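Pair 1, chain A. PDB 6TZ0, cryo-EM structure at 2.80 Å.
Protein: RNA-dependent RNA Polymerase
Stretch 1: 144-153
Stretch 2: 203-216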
# COMPACT_ATOMS: atom_id res chain seq x y z
N ASP A 144 6.65 -7.65 -28.92
CA ASP A 144 5.31 -7.95 -29.38
C ASP A 144 4.93 -9.38 -29.01
O ASP A 144 5.78 -10.22 -28.72
CB ASP A 144 5.19 -7.74 -30.88
CG ASP A 144 5.32 -6.28 -31.28
OD1 ASP A 144 4.95 -5.41 -30.46
OD2 ASP A 144 5.78 -6.00 -32.40
N LEU A 145 3.62 -9.65 -29.02
CA LEU A 145 3.12 -10.93 -28.55
C LEU A 145 3.44 -12.06 -29.51
O LEU A 145 3.63 -13.21 -29.08
CB LEU A 145 1.61 -10.83 -28.30
CG LEU A 145 0.56 -10.83 -29.41
CD1 LEU A 145 -0.79 -11.05 -28.79
CD2 LEU A 145 0.53 -9.54 -30.21
N TRP A 146 3.54 -11.77 -30.81
CA TRP A 146 3.89 -12.82 -31.75
C TRP A 146 5.35 -13.19 -31.65
O TRP A 146 5.70 -14.35 -31.88
CB TRP A 146 3.54 -12.40 -33.18
CG TRP A 146 2.08 -12.16 -33.40
CD1 TRP A 146 1.47 -10.95 -33.58
CD2 TRP A 146 1.03 -13.13 -33.36
NE1 TRP A 146 0.12 -11.12 -33.71
CE2 TRP A 146 -0.18 -12.45 -33.57
CE3 TRP A 146 1.00 -14.51 -33.20
CZ2 TRP A 146 -1.40 -13.10 -33.62
CZ3 TRP A 146 -0.21 -15.16 -33.24
CH2 TRP A 146 -1.40 -14.45 -33.45
N ARG A 147 6.21 -12.26 -31.24
CA ARG A 147 7.61 -12.59 -31.01
C ARG A 147 7.78 -13.46 -29.78
O ARG A 147 8.62 -14.37 -29.76
CB ARG A 147 8.43 -11.31 -30.87
CG ARG A 147 8.48 -10.51 -32.14
CD ARG A 147 9.27 -9.25 -31.96
NE ARG A 147 9.27 -8.45 -33.18
CZ ARG A 147 9.81 -7.25 -33.28
NH1 ARG A 147 9.75 -6.59 -34.43
NH2 ARG A 147 10.40 -6.69 -32.23
N GLU A 148 6.96 -13.23 -28.75
CA GLU A 148 7.00 -14.08 -27.56
C GLU A 148 6.48 -15.47 -27.86
O GLU A 148 7.04 -16.47 -27.38
CB GLU A 148 6.21 -13.42 -26.44
CG GLU A 148 6.81 -12.10 -25.98
CD GLU A 148 6.04 -11.47 -24.84
OE1 GLU A 148 4.98 -12.00 -24.47
OE2 GLU A 148 6.50 -10.44 -24.32
N LEU A 149 5.43 -15.57 -28.69
CA LEU A 149 4.95 -16.88 -29.11
C LEU A 149 5.97 -17.59 -29.99
O LEU A 149 6.14 -18.81 -29.90
CB LEU A 149 3.60 -16.74 -29.82
CG LEU A 149 2.89 -18.04 -30.20
CD1 LEU A 149 2.57 -18.84 -28.96
CD2 LEU A 149 1.64 -17.78 -30.99
N CYS A 150 6.69 -16.83 -30.83
CA CYS A 150 7.79 -17.40 -31.62
C CYS A 150 8.91 -17.92 -30.73
O CYS A 150 9.51 -18.95 -31.03
CB CYS A 150 8.34 -16.37 -32.61
SG CYS A 150 7.33 -16.06 -34.05
N ALA A 151 9.19 -17.23 -29.62
CA ALA A 151 10.21 -17.69 -28.69
C ALA A 151 9.81 -19.00 -28.02
O ALA A 151 10.64 -19.92 -27.93
CB ALA A 151 10.49 -16.62 -27.64
N VAL A 152 8.55 -19.11 -27.61
CA VAL A 152 8.07 -20.34 -26.97
C VAL A 152 8.09 -21.52 -27.95
O VAL A 152 8.59 -22.61 -27.63
CB VAL A 152 6.66 -20.13 -26.38
CG1 VAL A 152 6.11 -21.42 -25.83
CG2 VAL A 152 6.71 -19.11 -25.28
N ILE A 153 7.60 -21.29 -29.17
CA ILE A 153 7.54 -22.36 -30.17
C ILE A 153 8.94 -22.76 -30.64
O ILE A 153 9.21 -23.95 -30.84
CB ILE A 153 6.62 -21.92 -31.34
CG1 ILE A 153 5.18 -21.76 -30.85
CG2 ILE A 153 6.66 -22.90 -32.48
CD1 ILE A 153 4.57 -23.01 -30.29
N LEU A 203 -9.73 -13.49 -28.05
CA LEU A 203 -8.69 -14.24 -28.76
C LEU A 203 -7.26 -13.68 -28.64
O LEU A 203 -6.32 -14.50 -28.69
CB LEU A 203 -9.14 -14.37 -30.22
CG LEU A 203 -8.59 -15.40 -31.21
CD1 LEU A 203 -7.35 -14.92 -31.91
CD2 LEU A 203 -8.33 -16.72 -30.50
N PRO A 204 -6.99 -12.37 -28.48
CA PRO A 204 -5.59 -11.97 -28.24
C PRO A 204 -5.01 -12.34 -26.88
O PRO A 204 -3.81 -12.14 -26.68
CB PRO A 204 -5.63 -10.45 -28.42
CG PRO A 204 -6.70 -10.23 -29.35
CD PRO A 204 -7.75 -11.21 -29.00
N THR A 205 -5.80 -12.87 -25.94
CA THR A 205 -5.21 -13.33 -24.69
C THR A 205 -4.69 -14.76 -24.82
O THR A 205 -3.89 -15.23 -24.00
CB THR A 205 -6.22 -13.24 -23.56
OG1 THR A 205 -7.36 -14.05 -23.86
CG2 THR A 205 -6.67 -11.81 -23.36
N PHE A 206 -5.14 -15.47 -25.85
CA PHE A 206 -4.73 -16.86 -25.99
C PHE A 206 -3.34 -17.02 -26.55
O PHE A 206 -2.77 -18.11 -26.44
CB PHE A 206 -5.73 -17.63 -26.82
CG PHE A 206 -6.96 -17.92 -26.08
CD1 PHE A 206 -6.99 -18.96 -25.18
CD2 PHE A 206 -8.07 -17.12 -26.22
CE1 PHE A 206 -8.11 -19.22 -24.45
CE2 PHE A 206 -9.20 -17.38 -25.50
CZ PHE A 206 -9.21 -18.43 -24.62
N VAL A 207 -2.76 -15.96 -27.11
CA VAL A 207 -1.33 -15.98 -27.41
C VAL A 207 -0.54 -16.11 -26.11
O VAL A 207 0.37 -16.93 -26.00
CB VAL A 207 -0.95 -14.72 -28.19
CG1 VAL A 207 0.54 -14.71 -28.50
CG2 VAL A 207 -1.76 -14.63 -29.46
N TYR A 208 -0.94 -15.34 -25.09
CA TYR A 208 -0.28 -15.42 -23.79
C TYR A 208 -0.61 -16.73 -23.08
O TYR A 208 0.24 -17.27 -22.36
CB TYR A 208 -0.70 -14.24 -22.93
CG TYR A 208 -0.44 -12.88 -23.54
CD1 TYR A 208 0.86 -12.44 -23.76
CD2 TYR A 208 -1.48 -12.01 -23.82
CE1 TYR A 208 1.10 -11.21 -24.31
CE2 TYR A 208 -1.24 -10.76 -24.35
CZ TYR A 208 0.05 -10.36 -24.59
OH TYR A 208 0.32 -9.13 -25.12
N THR A 209 -1.82 -17.25 -23.29
CA THR A 209 -2.18 -18.55 -22.73
C THR A 209 -1.34 -19.67 -23.33
O THR A 209 -0.85 -20.55 -22.60
CB THR A 209 -3.67 -18.81 -22.97
OG1 THR A 209 -4.43 -17.73 -22.43
CG2 THR A 209 -4.10 -20.10 -22.31
N CYS A 210 -1.14 -19.66 -24.65
CA CYS A 210 -0.26 -20.62 -25.30
C CYS A 210 1.19 -20.45 -24.86
O CYS A 210 1.91 -21.44 -24.74
CB CYS A 210 -0.36 -20.49 -26.82
SG CYS A 210 -1.91 -21.05 -27.55
N CYS A 211 1.62 -19.20 -24.62
CA CYS A 211 2.97 -18.98 -24.08
C CYS A 211 3.13 -19.59 -22.69
O CYS A 211 4.17 -20.18 -22.39
CB CYS A 211 3.29 -17.49 -24.05
SG CYS A 211 3.60 -16.72 -25.64
N GLN A 212 2.09 -19.49 -21.86
CA GLN A 212 2.18 -20.08 -20.52
C GLN A 212 2.14 -21.60 -20.56
O GLN A 212 2.84 -22.27 -19.79
CB GLN A 212 1.06 -19.54 -19.63
CG GLN A 212 1.19 -19.97 -18.19
CD GLN A 212 2.42 -19.38 -17.53
OE1 GLN A 212 2.74 -18.21 -17.73
NE2 GLN A 212 3.11 -20.19 -16.75
N VAL A 213 1.34 -22.18 -21.46
CA VAL A 213 1.28 -23.63 -21.56
C VAL A 213 2.59 -24.18 -22.11
O VAL A 213 3.09 -25.22 -21.65
CB VAL A 213 0.05 -24.06 -22.39
CG1 VAL A 213 0.06 -25.54 -22.67
CG2 VAL A 213 -1.20 -23.72 -21.64
N GLY A 214 3.21 -23.46 -23.05
CA GLY A 214 4.53 -23.87 -23.51
C GLY A 214 5.61 -23.70 -22.47
O GLY A 214 6.56 -24.49 -22.42
N THR A 215 5.49 -22.68 -21.61
CA THR A 215 6.41 -22.54 -20.49
C THR A 215 6.25 -23.68 -19.49
O THR A 215 7.24 -24.17 -18.94
CB THR A 215 6.17 -21.18 -19.81
OG1 THR A 215 6.34 -20.15 -20.78
CG2 THR A 215 7.13 -20.95 -18.67
N ALA A 216 5.02 -24.14 -19.28
CA ALA A 216 4.78 -25.27 -18.39
C ALA A 216 5.30 -26.57 -18.96
O ALA A 216 5.75 -27.44 -18.21
CB ALA A 216 3.29 -25.39 -18.09

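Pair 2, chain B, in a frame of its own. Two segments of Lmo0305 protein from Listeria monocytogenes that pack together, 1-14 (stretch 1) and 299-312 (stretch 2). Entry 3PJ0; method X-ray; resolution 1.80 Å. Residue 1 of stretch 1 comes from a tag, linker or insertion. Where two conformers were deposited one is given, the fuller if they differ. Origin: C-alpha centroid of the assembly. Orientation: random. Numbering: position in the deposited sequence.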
# COMPACT_ATOMS: atom_id res chain seq x y z
N GLY B 1 28.77 22.02 -1.53
CA GLY B 1 28.64 23.04 -0.44
C GLY B 1 28.40 22.38 0.91
O GLY B 1 28.66 21.19 1.08
N MSE B 2 27.90 23.16 1.87
CA MSE B 2 27.62 22.64 3.23
C MSE B 2 26.71 21.44 3.24
O MSE B 2 27.01 20.44 3.89
CB MSE B 2 27.01 23.73 4.13
CG MSE B 2 26.67 23.26 5.55
SE MSE B 2 24.98 22.24 5.77
CE MSE B 2 23.73 23.64 5.17
N THR B 3 25.59 21.56 2.52
CA THR B 3 24.58 20.52 2.44
C THR B 3 25.14 19.12 2.17
O THR B 3 24.87 18.18 2.93
CB THR B 3 23.53 20.87 1.34
OG1 THR B 3 22.91 22.11 1.67
CG2 THR B 3 22.46 19.77 1.22
N ASN B 4 25.93 18.99 1.10
CA ASN B 4 26.46 17.68 0.72
C ASN B 4 27.58 17.19 1.65
O ASN B 4 27.70 16.00 1.91
CB ASN B 4 26.93 17.68 -0.74
CG ASN B 4 26.88 16.30 -1.35
OD1 ASN B 4 25.84 15.64 -1.32
ND2 ASN B 4 27.97 15.86 -1.92
N THR B 5 28.40 18.12 2.13
CA THR B 5 29.49 17.80 3.06
C THR B 5 28.90 17.24 4.38
O THR B 5 29.38 16.21 4.90
CB THR B 5 30.37 19.03 3.37
OG1 THR B 5 30.93 19.56 2.16
CG2 THR B 5 31.51 18.65 4.34
N LEU B 6 27.85 17.90 4.89
CA LEU B 6 27.17 17.43 6.12
C LEU B 6 26.53 16.07 5.91
O LEU B 6 26.66 15.18 6.75
CB LEU B 6 26.10 18.43 6.57
CG LEU B 6 25.37 18.12 7.89
CD1 LEU B 6 26.32 18.11 9.07
CD2 LEU B 6 24.25 19.10 8.15
N LYS B 7 25.83 15.91 4.79
CA LYS B 7 25.17 14.64 4.44
C LYS B 7 26.18 13.50 4.43
O LYS B 7 25.95 12.44 5.02
CB LYS B 7 24.53 14.77 3.04
CG LYS B 7 23.90 13.49 2.50
CD LYS B 7 23.98 13.39 0.94
CE LYS B 7 25.43 13.07 0.48
NZ LYS B 7 25.65 12.93 -0.99
N THR B 8 27.30 13.72 3.75
CA THR B 8 28.36 12.72 3.62
C THR B 8 28.99 12.39 4.96
O THR B 8 29.19 11.22 5.28
CB THR B 8 29.45 13.19 2.61
OG1 THR B 8 28.86 13.24 1.30
CG2 THR B 8 30.65 12.25 2.60
N SER B 9 29.27 13.43 5.75
CA SER B 9 29.83 13.24 7.08
C SER B 9 28.91 12.40 7.98
O SER B 9 29.36 11.51 8.71
CB SER B 9 30.03 14.61 7.72
OG SER B 9 30.50 14.50 9.05
N TYR B 10 27.63 12.71 7.92
CA TYR B 10 26.61 12.01 8.73
C TYR B 10 26.48 10.57 8.30
O TYR B 10 26.45 9.65 9.15
CB TYR B 10 25.27 12.70 8.56
CG TYR B 10 24.14 12.14 9.40
CD1 TYR B 10 24.00 12.49 10.74
CD2 TYR B 10 23.19 11.29 8.85
CE1 TYR B 10 22.97 12.01 11.52
CE2 TYR B 10 22.12 10.80 9.64
CZ TYR B 10 22.03 11.17 10.96
OH TYR B 10 21.00 10.74 11.76
N GLN B 11 26.36 10.37 6.99
CA GLN B 11 26.25 9.02 6.44
C GLN B 11 27.44 8.09 6.84
O GLN B 11 27.21 6.90 7.04
CB GLN B 11 25.98 9.07 4.93
CG GLN B 11 24.55 9.54 4.65
CD GLN B 11 24.22 9.75 3.18
OE1 GLN B 11 25.11 9.93 2.33
NE2 GLN B 11 22.94 9.76 2.87
N LYS B 12 28.63 8.65 7.06
CA LYS B 12 29.82 7.87 7.40
C LYS B 12 29.94 7.52 8.89
O LYS B 12 30.81 6.72 9.27
CB LYS B 12 31.09 8.65 7.00
CG LYS B 12 31.35 8.74 5.51
CD LYS B 12 32.45 9.77 5.25
CE LYS B 12 32.99 9.67 3.84
NZ LYS B 12 34.07 10.67 3.59
N THR B 13 29.11 8.11 9.73
CA THR B 13 29.25 7.87 11.17
C THR B 13 28.80 6.48 11.57
O THR B 13 27.76 6.01 11.09
CB THR B 13 28.49 8.92 12.02
OG1 THR B 13 27.10 8.92 11.64
CG2 THR B 13 29.08 10.29 11.83
N PRO B 14 29.58 5.79 12.42
CA PRO B 14 29.14 4.47 12.84
C PRO B 14 28.01 4.56 13.87
O PRO B 14 27.15 3.66 13.94
CB PRO B 14 30.41 3.84 13.42
CG PRO B 14 31.32 4.94 13.72
CD PRO B 14 30.98 6.05 12.77
N SER B 299 23.87 30.61 11.40
CA SER B 299 23.32 30.19 10.13
C SER B 299 23.59 28.70 9.88
O SER B 299 24.51 28.14 10.46
CB SER B 299 23.96 30.96 8.99
OG SER B 299 25.32 30.56 8.84
N ALA B 300 22.81 28.09 9.00
CA ALA B 300 22.99 26.67 8.64
C ALA B 300 24.39 26.36 8.06
O ALA B 300 24.99 25.32 8.40
CB ALA B 300 21.88 26.19 7.69
N ASP B 301 24.93 27.26 7.23
CA ASP B 301 26.26 27.05 6.66
C ASP B 301 27.30 26.96 7.77
O ASP B 301 28.13 26.05 7.78
CB ASP B 301 26.67 28.20 5.71
CG ASP B 301 26.07 28.07 4.32
OD1 ASP B 301 25.52 27.02 3.95
OD2 ASP B 301 26.17 29.07 3.58
N GLU B 302 27.22 27.89 8.71
CA GLU B 302 28.12 27.94 9.86
C GLU B 302 28.02 26.72 10.79
O GLU B 302 29.04 26.18 11.22
CB GLU B 302 27.88 29.23 10.67
CG GLU B 302 28.39 30.52 9.96
CD GLU B 302 28.03 31.79 10.73
OE1 GLU B 302 26.94 31.84 11.35
OE2 GLU B 302 28.82 32.74 10.73
N ILE B 303 26.81 26.31 11.12
CA ILE B 303 26.61 25.16 12.00
C ILE B 303 26.95 23.84 11.29
O ILE B 303 27.50 22.92 11.89
CB ILE B 303 25.18 25.13 12.61
CG1 ILE B 303 24.94 26.38 13.46
CG2 ILE B 303 24.96 23.84 13.41
CD1 ILE B 303 25.98 26.61 14.52
N GLY B 304 26.65 23.76 10.00
CA GLY B 304 26.97 22.56 9.24
C GLY B 304 28.46 22.23 9.28
O GLY B 304 28.84 21.06 9.41
N ALA B 305 29.29 23.26 9.15
CA ALA B 305 30.75 23.12 9.21
C ALA B 305 31.18 22.57 10.55
O ALA B 305 32.05 21.69 10.64
CB ALA B 305 31.46 24.49 8.93
N ILE B 306 30.57 23.09 11.61
CA ILE B 306 30.86 22.63 12.97
C ILE B 306 30.42 21.17 13.15
O ILE B 306 31.19 20.33 13.60
CB ILE B 306 30.17 23.54 14.02
CG1 ILE B 306 30.85 24.93 14.00
CG2 ILE B 306 30.24 22.91 15.40
CD1 ILE B 306 30.13 26.01 14.85
N LEU B 307 29.20 20.86 12.75
CA LEU B 307 28.70 19.50 12.91
C LEU B 307 29.52 18.50 12.09
O LEU B 307 29.80 17.40 12.55
CB LEU B 307 27.21 19.42 12.56
CG LEU B 307 26.20 20.19 13.42
CD1 LEU B 307 24.78 19.82 13.01
CD2 LEU B 307 26.40 19.97 14.95
N THR B 308 29.94 18.88 10.89
CA THR B 308 30.79 18.02 10.06
C THR B 308 32.10 17.69 10.76
O THR B 308 32.51 16.53 10.81
CB THR B 308 31.10 18.70 8.70
OG1 THR B 308 29.87 18.89 8.01
CG2 THR B 308 32.04 17.86 7.83
N LYS B 309 32.75 18.71 11.31
CA LYS B 309 34.02 18.50 11.98
C LYS B 309 33.83 17.57 13.17
O LYS B 309 34.63 16.65 13.36
CB LYS B 309 34.62 19.83 12.45
CG LYS B 309 35.86 19.69 13.32
CD LYS B 309 36.47 21.04 13.69
CE LYS B 309 37.66 20.87 14.62
NZ LYS B 309 38.20 22.18 15.07
N ILE B 310 32.75 17.78 13.92
CA ILE B 310 32.51 16.99 15.13
C ILE B 310 32.18 15.54 14.80
O ILE B 310 32.66 14.64 15.47
CB ILE B 310 31.40 17.60 16.00
CG1 ILE B 310 31.84 18.95 16.57
CG2 ILE B 310 31.07 16.66 17.16
CD1 ILE B 310 30.71 19.65 17.36
N GLN B 311 31.32 15.33 13.81
CA GLN B 311 30.95 13.98 13.37
C GLN B 311 32.18 13.20 12.88
O GLN B 311 32.37 12.02 13.21
CB GLN B 311 29.88 14.06 12.29
CG GLN B 311 28.51 14.56 12.84
CD GLN B 311 27.43 14.79 11.77
OE1 GLN B 311 26.25 14.83 12.09
NE2 GLN B 311 27.84 14.94 10.51
N ASP B 312 33.03 13.86 12.12
CA ASP B 312 34.24 13.22 11.59
C ASP B 312 35.23 12.82 12.69
O ASP B 312 35.87 11.77 12.60
CB ASP B 312 34.95 14.15 10.59
CG ASP B 312 34.15 14.39 9.32
OD1 ASP B 312 33.06 13.82 9.10
OD2 ASP B 312 34.63 15.19 8.50
O HOH W 1 29.46 21.05 6.04
O HOH W 2 31.98 11.21 9.51

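Both pairs set two helices side by side, running in nearly the same direction. The axes approach to 9.4 Å at 23° in pair 1 and to 9.0 Å at 22° in pair 2, and the N, CA and C atoms of 14 central residues superpose with an RMSD of 0.3 Å. The closest backbone approach recurs at one matched position: Leu A149 CA lies 5.8 Å from Cys A211 CA, and Leu B6 CA lies 5.4 Å from Thr B308 CA.

The leucine is the constant of the arrangement. Leu A149 and Leu B6 share the t, p rotamer, and their side-chain centres fall 0.2 Å apart. Leu A149 CD1 reaches Cys A210 CB at 4.0 Å; Leu B6 CD1 reaches Leu B307 CB at 3.8 Å, its side chain seated as a knob among Gly B304, Leu B307, Thr B308 and Gln B311. Across from the leucine backbone sits a small residue in rotamer m: Cys A211 SG is 3.7 Å from Leu A149 CA, and Thr B308 OG1 is 3.6 Å from Leu B6 CA. The threonine hydroxyl also donates within its own helix, Thr B308 OG1 to Gly B304 O at 2.8 Å.

On the two sides of this centre, bulk is exchanged between the helices. Toward the N-terminal end, pair 1 packs Leu A145 against Val A207, with Leu A145 CD1 3.7 Å from Val A207 CB; the matched positions in pair 2 are Met B2 and Gly B304. Pair 2 puts selenomethionine Met B2 over Gly B304, with Met B2 CG 3.8 Å from Gly B304 CA; an ideal CB on that glycine would come within 2.3 Å of Met B2 CG.

Toward the C-terminal end the glycine changes pairs. Val A152 CG1 rests 3.7 Å from Gly A214 CA, and an ideal CB there would clash with the same CG1 at 2.3 Å. The matched positions in pair 2 are Ser B9 and Gln B311: a short side chain faces a long one, and the contact becomes polar. Gln B311 NE2 donates to Ser B9 OG at 3.1 Å, while Ser B9 OG donates to Asp B312 OD1 at 2.6 Å. A water donates to both Ser B9 O and Asp B312 OD1, at 2.8 and 2.9 Å, joining the helices again.

Pair 1 has no hydrogen bond between its stretches and relies on apolar and sulfur contacts, burying 489 Å² against 547 Å² in pair 2. The rule that emerges is a fixed leucine against a small residue, flanked by positions where size is shared differently and polarity is optional.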